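Local coordinates for protein adenosine deaminase (PDB 4GXW) that binds a zinc ion and, as a member of the adenosine and AMP deaminase family, probably removes an amino group hydrolytically from a purine substrate, at residues S269-L272 / R273-P277; H306-N309 / P310-W314. All coordinates share one frame; numbering follows the deposited sequence.

Interaction 1: S269-L272 / R273-P277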
ATOM      1  N   SER A 269      -2.884   0.862  11.384  1.00 11.17           N
ATOM      2  CA  SER A 269      -3.805   0.592  12.483  1.00 10.65           C
ATOM      3  C   SER A 269      -3.090   0.380  13.809  1.00 11.24           C
ATOM      4  O   SER A 269      -3.584   0.811  14.857  1.00 12.03           O
ATOM      5  CB  SER A 269      -4.680  -0.625  12.183  1.00 14.43           C
ATOM      6  OG  SER A 269      -5.449  -0.437  11.011  1.00 16.84           O
ATOM      7  N   TYR A 270      -1.956  -0.318  13.769  1.00 10.21           N
ATOM      8  CA  TYR A 270      -1.226  -0.620  14.992  1.00 10.62           C
ATOM      9  C   TYR A 270      -0.892   0.650  15.772  1.00  9.76           C
ATOM     10  O   TYR A 270      -1.145   0.722  16.978  1.00 11.14           O
ATOM     11  CB  TYR A 270       0.039  -1.443  14.698  1.00 10.26           C
ATOM     12  CG  TYR A 270       0.903  -1.680  15.927  1.00 10.35           C
ATOM     13  CD1 TYR A 270       0.605  -2.688  16.843  1.00 11.55           C
ATOM     14  CD2 TYR A 270       2.016  -0.885  16.172  1.00 11.41           C
ATOM     15  CE1 TYR A 270       1.404  -2.884  17.969  1.00 10.28           C
ATOM     16  CE2 TYR A 270       2.808  -1.072  17.285  1.00 11.36           C
ATOM     17  CZ  TYR A 270       2.500  -2.070  18.176  1.00 12.14           C
ATOM     18  OH  TYR A 270       3.304  -2.260  19.269  1.00 15.11           O
ATOM     19  N   TYR A 271      -0.320   1.648  15.103  1.00 11.89           N
ATOM     20  CA  TYR A 271       0.046   2.864  15.824  1.00 10.46           C
ATOM     21  C   TYR A 271      -1.161   3.687  16.265  1.00 11.64           C
ATOM     22  O   TYR A 271      -1.122   4.291  17.331  1.00 12.91           O
ATOM     23  CB  TYR A 271       1.100   3.706  15.074  1.00 10.30           C
ATOM     24  CG  TYR A 271       2.478   3.078  15.154  1.00 11.16           C
ATOM     25  CD1 TYR A 271       3.110   2.909  16.383  1.00 11.23           C
ATOM     26  CD2 TYR A 271       3.139   2.637  14.013  1.00 10.19           C
ATOM     27  CE1 TYR A 271       4.359   2.308  16.481  1.00 11.03           C
ATOM     28  CE2 TYR A 271       4.393   2.038  14.095  1.00  9.84           C
ATOM     29  CZ  TYR A 271       4.998   1.876  15.332  1.00  9.09           C
ATOM     30  OH  TYR A 271       6.235   1.282  15.415  1.00 10.79           O
ATOM     31  N   LEU A 272      -2.229   3.693  15.469  1.00 10.86           N
ATOM     32  CA  LEU A 272      -3.466   4.367  15.881  1.00 12.04           C
ATOM     33  C   LEU A 272      -4.056   3.729  17.137  1.00 13.48           C
ATOM     34  O   LEU A 272      -4.628   4.408  17.990  1.00 15.47           O
ATOM     35  CB  LEU A 272      -4.506   4.342  14.752  1.00 12.70           C
ATOM     36  CG  LEU A 272      -4.320   5.364  13.628  1.00 11.70           C
ATOM     37  CD1 LEU A 272      -5.204   5.037  12.436  1.00 14.31           C
ATOM     38  CD2 LEU A 272      -4.645   6.743  14.160  1.00 13.89           C
ATOM     39  N   ARG A 273      -3.909   2.414  17.247  1.00 13.60           N
ATOM     40  CA  ARG A 273      -4.508   1.667  18.339  1.00 14.61           C
ATOM     41  C   ARG A 273      -3.670   1.748  19.614  1.00 14.90           C
ATOM     42  O   ARG A 273      -4.216   1.798  20.720  1.00 19.51           O
ATOM     43  CB  ARG A 273      -4.692   0.214  17.893  1.00 17.19           C
ATOM     44  CG  ARG A 273      -5.455  -0.672  18.841  1.00 25.68           C
ATOM     45  CD  ARG A 273      -5.751  -2.026  18.190  1.00 19.22           C
ATOM     46  NE  ARG A 273      -4.548  -2.739  17.756  1.00 15.60           N
ATOM     47  CZ  ARG A 273      -4.214  -2.960  16.489  1.00 14.07           C
ATOM     48  NH1 ARG A 273      -4.981  -2.504  15.503  1.00 18.82           N
ATOM     49  NH2 ARG A 273      -3.106  -3.632  16.202  1.00 16.38           N
ATOM     50  N   THR A 274      -2.348   1.791  19.471  1.00 14.30           N
ATOM     51  CA  THR A 274      -1.456   1.669  20.625  1.00 15.10           C
ATOM     52  C   THR A 274      -0.937   2.986  21.202  1.00 16.80           C
ATOM     53  O   THR A 274      -0.569   3.044  22.375  1.00 20.19           O
ATOM     54  CB  THR A 274      -0.251   0.723  20.338  1.00 14.05           C
ATOM     55  OG1 THR A 274       0.497   1.214  19.214  1.00 14.87           O
ATOM     56  CG2 THR A 274      -0.730  -0.685  20.059  1.00 15.72           C
ATOM     57  N   LEU A 275      -0.896   4.034  20.386  1.00 14.78           N
ATOM     58  CA  LEU A 275      -0.471   5.353  20.857  1.00 16.65           C
ATOM     59  C   LEU A 275      -1.679   6.165  21.342  1.00 17.21           C
ATOM     60  O   LEU A 275      -2.737   6.125  20.716  1.00 18.89           O
ATOM     61  CB  LEU A 275       0.245   6.110  19.737  1.00 16.03           C
ATOM     62  CG  LEU A 275       1.540   5.488  19.209  1.00 16.61           C
ATOM     63  CD1 LEU A 275       2.111   6.296  18.054  1.00 15.57           C
ATOM     64  CD2 LEU A 275       2.550   5.389  20.334  1.00 21.91           C
ATOM     65  N   PRO A 276      -1.532   6.891  22.463  1.00 16.73           N
ATOM     66  CA  PRO A 276      -2.626   7.756  22.919  1.00 16.13           C
ATOM     67  C   PRO A 276      -2.937   8.788  21.846  1.00 17.76           C
ATOM     68  O   PRO A 276      -2.021   9.238  21.163  1.00 16.49           O
ATOM     69  CB  PRO A 276      -2.036   8.460  24.148  1.00 19.11           C
ATOM     70  CG  PRO A 276      -0.937   7.571  24.610  1.00 25.65           C
ATOM     71  CD  PRO A 276      -0.363   6.967  23.354  1.00 18.74           C
ATOM     72  N   PRO A 277      -4.215   9.159  21.686  1.00 17.78           N
ATOM     73  CA  PRO A 277      -4.533  10.096  20.603  1.00 17.72           C
ATOM     74  C   PRO A 277      -3.764  11.426  20.647  1.00 19.73           C
ATOM     75  O   PRO A 277      -3.479  11.975  19.581  1.00 27.52           O
ATOM     76  CB  PRO A 277      -6.052  10.316  20.744  1.00 22.95           C
ATOM     77  CG  PRO A 277      -6.453   9.656  22.024  1.00 32.84           C
ATOM     78  CD  PRO A 277      -5.425   8.608  22.312  1.00 19.10           C
TER
HETATM   79  O   HOH W   1      -4.328   7.114  18.634  1.00 19.87           O

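Interaction 2: H306-N309 / P310-W314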
ATOM      1  N   HIS A 306      -9.685   1.597   5.700  1.00 13.97           N
ATOM      2  CA  HIS A 306      -9.077   2.653   6.510  1.00 14.65           C
ATOM      3  C   HIS A 306      -9.767   3.997   6.291  1.00 14.81           C
ATOM      4  O   HIS A 306      -9.471   4.962   6.992  1.00 16.48           O
ATOM      5  CB  HIS A 306      -7.596   2.824   6.166  1.00 13.46           C
ATOM      6  CG  HIS A 306      -6.703   1.761   6.732  1.00 12.60           C
ATOM      7  ND1 HIS A 306      -5.338   1.932   6.836  1.00 14.28           N
ATOM      8  CD2 HIS A 306      -6.968   0.524   7.210  1.00 13.59           C
ATOM      9  CE1 HIS A 306      -4.803   0.841   7.356  1.00 15.43           C
ATOM     10  NE2 HIS A 306      -5.768  -0.028   7.594  1.00 15.25           N
ATOM     11  N   LYS A 307     -10.665   4.059   5.311  1.00 13.11           N
ATOM     12  CA  LYS A 307     -11.336   5.308   4.937  1.00 12.72           C
ATOM     13  C   LYS A 307     -10.331   6.393   4.568  1.00 12.77           C
ATOM     14  O   LYS A 307     -10.420   7.532   5.046  1.00 14.06           O
ATOM     15  CB  LYS A 307     -12.257   5.811   6.055  1.00 16.38           C
ATOM     16  CG  LYS A 307     -13.363   4.842   6.446  1.00 23.80           C
ATOM     17  CD  LYS A 307     -14.214   5.421   7.577  1.00 30.58           C
ATOM     18  CE  LYS A 307     -15.278   4.438   8.043  1.00 34.43           C
ATOM     19  NZ  LYS A 307     -16.019   4.915   9.247  1.00 38.60           N
ATOM     20  N   VAL A 308      -9.379   6.046   3.713  1.00 11.35           N
ATOM     21  CA  VAL A 308      -8.376   6.994   3.250  1.00 10.84           C
ATOM     22  C   VAL A 308      -8.101   6.788   1.761  1.00 11.75           C
ATOM     23  O   VAL A 308      -7.799   5.678   1.327  1.00 13.31           O
ATOM     24  CB  VAL A 308      -7.075   6.903   4.114  1.00 12.54           C
ATOM     25  CG1 VAL A 308      -6.418   5.516   4.012  1.00 13.66           C
ATOM     26  CG2 VAL A 308      -6.085   8.011   3.762  1.00 13.54           C
ATOM     27  N   ASN A 309      -8.242   7.849   0.973  1.00 11.08           N
ATOM     28  CA  ASN A 309      -7.904   7.783  -0.451  1.00 11.53           C
ATOM     29  C   ASN A 309      -6.480   8.344  -0.666  1.00  9.55           C
ATOM     30  O   ASN A 309      -5.892   8.898   0.276  1.00 10.90           O
ATOM     31  CB  ASN A 309      -8.991   8.470  -1.299  1.00 11.77           C
ATOM     32  CG  ASN A 309      -9.062   9.965  -1.075  1.00 10.63           C
ATOM     33  OD1 ASN A 309      -8.038  10.652  -1.070  1.00 12.01           O
ATOM     34  ND2 ASN A 309     -10.281  10.488  -0.902  1.00 12.83           N
ATOM     35  N   PRO A 310      -5.906   8.198  -1.883  1.00  9.40           N
ATOM     36  CA  PRO A 310      -4.521   8.643  -2.079  1.00 10.18           C
ATOM     37  C   PRO A 310      -4.322  10.135  -1.778  1.00  9.78           C
ATOM     38  O   PRO A 310      -3.306  10.486  -1.174  1.00 10.99           O
ATOM     39  CB  PRO A 310      -4.261   8.331  -3.556  1.00  9.82           C
ATOM     40  CG  PRO A 310      -5.119   7.108  -3.813  1.00  8.97           C
ATOM     41  CD  PRO A 310      -6.377   7.372  -3.014  1.00 10.75           C
ATOM     42  N   SER A 311      -5.261  10.994  -2.169  1.00 11.30           N
ATOM     43  CA  SER A 311      -5.140  12.425  -1.873  1.00 10.07           C
ATOM     44  C   SER A 311      -5.095  12.700  -0.371  1.00 10.75           C
ATOM     45  O   SER A 311      -4.371  13.593   0.086  1.00 10.90           O
ATOM     46  CB  SER A 311      -6.276  13.217  -2.532  1.00 10.17           C
ATOM     47  OG  SER A 311      -6.241  13.060  -3.939  1.00 11.13           O
ATOM     48  N   GLU A 312      -5.864  11.927   0.390  1.00  9.86           N
ATOM     49  CA  GLU A 312      -5.910  12.061   1.839  1.00 10.16           C
ATOM     50  C   GLU A 312      -4.644  11.536   2.518  1.00 12.16           C
ATOM     51  O   GLU A 312      -4.199  12.094   3.526  1.00 11.12           O
ATOM     52  CB  GLU A 312      -7.146  11.344   2.391  1.00 11.90           C
ATOM     53  CG  GLU A 312      -8.466  12.048   2.095  1.00 13.04           C
ATOM     54  CD  GLU A 312      -9.677  11.225   2.491  1.00 13.32           C
ATOM     55  OE1 GLU A 312      -9.647   9.988   2.298  1.00 14.00           O
ATOM     56  OE2 GLU A 312     -10.659  11.807   3.010  1.00 17.24           O
ATOM     57  N   ALA A 313      -4.073  10.459   1.982  1.00 10.96           N
ATOM     58  CA  ALA A 313      -2.834   9.942   2.545  1.00  9.96           C
ATOM     59  C   ALA A 313      -1.708  10.966   2.435  1.00  9.89           C
ATOM     60  O   ALA A 313      -0.964  11.188   3.389  1.00 10.52           O
ATOM     61  CB  ALA A 313      -2.453   8.613   1.885  1.00  9.88           C
ATOM     62  N   TRP A 314      -1.618  11.613   1.276  1.00  8.92           N
ATOM     63  CA  TRP A 314      -0.666  12.693   1.071  1.00  9.22           C
ATOM     64  C   TRP A 314      -0.958  13.893   1.990  1.00 10.28           C
ATOM     65  O   TRP A 314      -0.047  14.454   2.607  1.00 10.53           O
ATOM     66  CB  TRP A 314      -0.619  13.076  -0.425  1.00  9.27           C
ATOM     67  CG  TRP A 314       0.156  12.058  -1.182  1.00  9.64           C
ATOM     68  CD1 TRP A 314      -0.292  10.850  -1.628  1.00 10.17           C
ATOM     69  CD2 TRP A 314       1.554  12.115  -1.506  1.00  8.58           C
ATOM     70  NE1 TRP A 314       0.735  10.159  -2.234  1.00  9.91           N
ATOM     71  CE2 TRP A 314       1.875  10.912  -2.168  1.00  7.57           C
ATOM     72  CE3 TRP A 314       2.556  13.069  -1.313  1.00  9.89           C
ATOM     73  CZ2 TRP A 314       3.166  10.640  -2.634  1.00  9.37           C
ATOM     74  CZ3 TRP A 314       3.830  12.798  -1.774  1.00 11.46           C
ATOM     75  CH2 TRP A 314       4.123  11.594  -2.426  1.00 10.23           C
TER
HETATM   76  O   HOH W   2     -11.667   9.997   4.903  1.00 18.97           O

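Interaction 1: S269-L272 / R273-P277
Over one face of the Tyr270 ring sits the methyl of Thr274, a CH-pi contact with CG2 4.0 Å from the centre of the Tyr270 ring and 24° off its normal. Thr274 OG1 approaches the same ring nearer its rim, while Arg273 brings NH2 to the ring edge, close to the ring plane, 3.9 Å from Tyr270 CD1. Ring and guanidinium planes stand 76° apart. The guanidinium has one of its own faces over Tyr270 CA and the carbonyl oxygen of Ser269; CG lies anti to the backbone N, and the bend at chi3 folds the chain back along the helix to that place. Its NH1 hydrogen-bonds to the carbonyl of Pro73, which ties the helix to a neighbouring loop. Tyr270 CD2 lies over the centre of one face of the Tyr271 ring. Tyr271 and Leu275 run side by side in the same direction, their CD1 atoms 3.9 Å apart. The Tyr271 ring also meets the ring of His284 and touches Pro285.

All this lies along the short helix 269-274 and its C-terminal exit, in the adenosine deaminase TIM-barrel domain, in the connection that leads along the chain from strand 261-264 to strand 295-298. Arg273 N donates to Ser269 O at 2.9 Å, and Leu275 N, on the first residue to leave helical geometry, still reaches Tyr271 O at 3.1 Å. Tyr270 O is gripped twice by Thr274: by its N, and by its hydroxyl, OG1 lying 2.8 Å from Tyr270 O and above the carbonyl plane. With chi1 at 58°, OG1 is turned back toward this carbonyl and CG2 toward the ring. A water then takes over where the helical bonds stop, donating to both Leu272 O and Leu275 O, 2.8 Å from each oxygen.

Interaction 2: H306-N309 / P310-W314
Glu312 OE1 receives the backbone N-H of Asn309 at 2.9 Å, in a nearly straight bond (162°) that uses the anti lone pair of OE1, the one away from OE2. The return bond runs from Glu312 N to Asn309 OD1, also 2.9 Å, the donor tilted out of the plane of the amide carbonyl. This reciprocal pair is a capping box: Asn309 is the N-cap of helix 310-319, and Glu312, three residues on, closes the box with its carboxylate. Asn309 CG lies between its own backbone N and carbonyl carbon (chi1 67°), which swings OD1 over the first turn of the helix. The Asn309 side chain runs roughly perpendicular to that of Glu312, yet amide and carboxylate are turned only 18° apart. Asn309 O accepts from Ala313 N, 2.9 Å away and almost in line with the C=O, and so starts the regular helical bonding.

On the apolar flank Val308 and Glu312 lie antiparallel alongside each other; Val308 CG2, anti to the backbone N, lies 3.8 Å from Glu312 CB and 4.1 Å from Ala313 CB. Pro310 opens the helix and packs on Lys31 of strand 31-33, as does Ser311, whose OG bonds to His108. The cap sits in the loop between helix 303-306 and helix 310-319, with the Val308 side chain about 7 Å from that of the zinc ligand Asp301. A water bridges Lys307 O and Glu312 OE2, 2.8 Å from each, giving the second carboxylate oxygen a partner of its own. Placed at the positive end of the helix dipole and holding a backbone N-H, the carboxylate of Glu312 would probably be stabilised in its charged form.

Both contacts are local and partly buried: interaction 1 closes the C-terminal end of one helix, interaction 2 opens the N-terminal end of another. Interaction 1 lies farther from the chain centre, about 19 Å, and finishes helix 269-274 with aromatic and guanidinium packing and a water beyond the last helical bond. Interaction 2 starts helix 310-319 deeper in the fold, about 11 Å from that centre, with a carboxylate and an amide. The centres of interactions 1 and 2 lie about 17 Å apart, in series along the chain. They meet where Ser269 OG packs against His306 NE2 at 3.5 Å, and Arg69 touches both, bonding Ser269 and lying against His306 and Lys307.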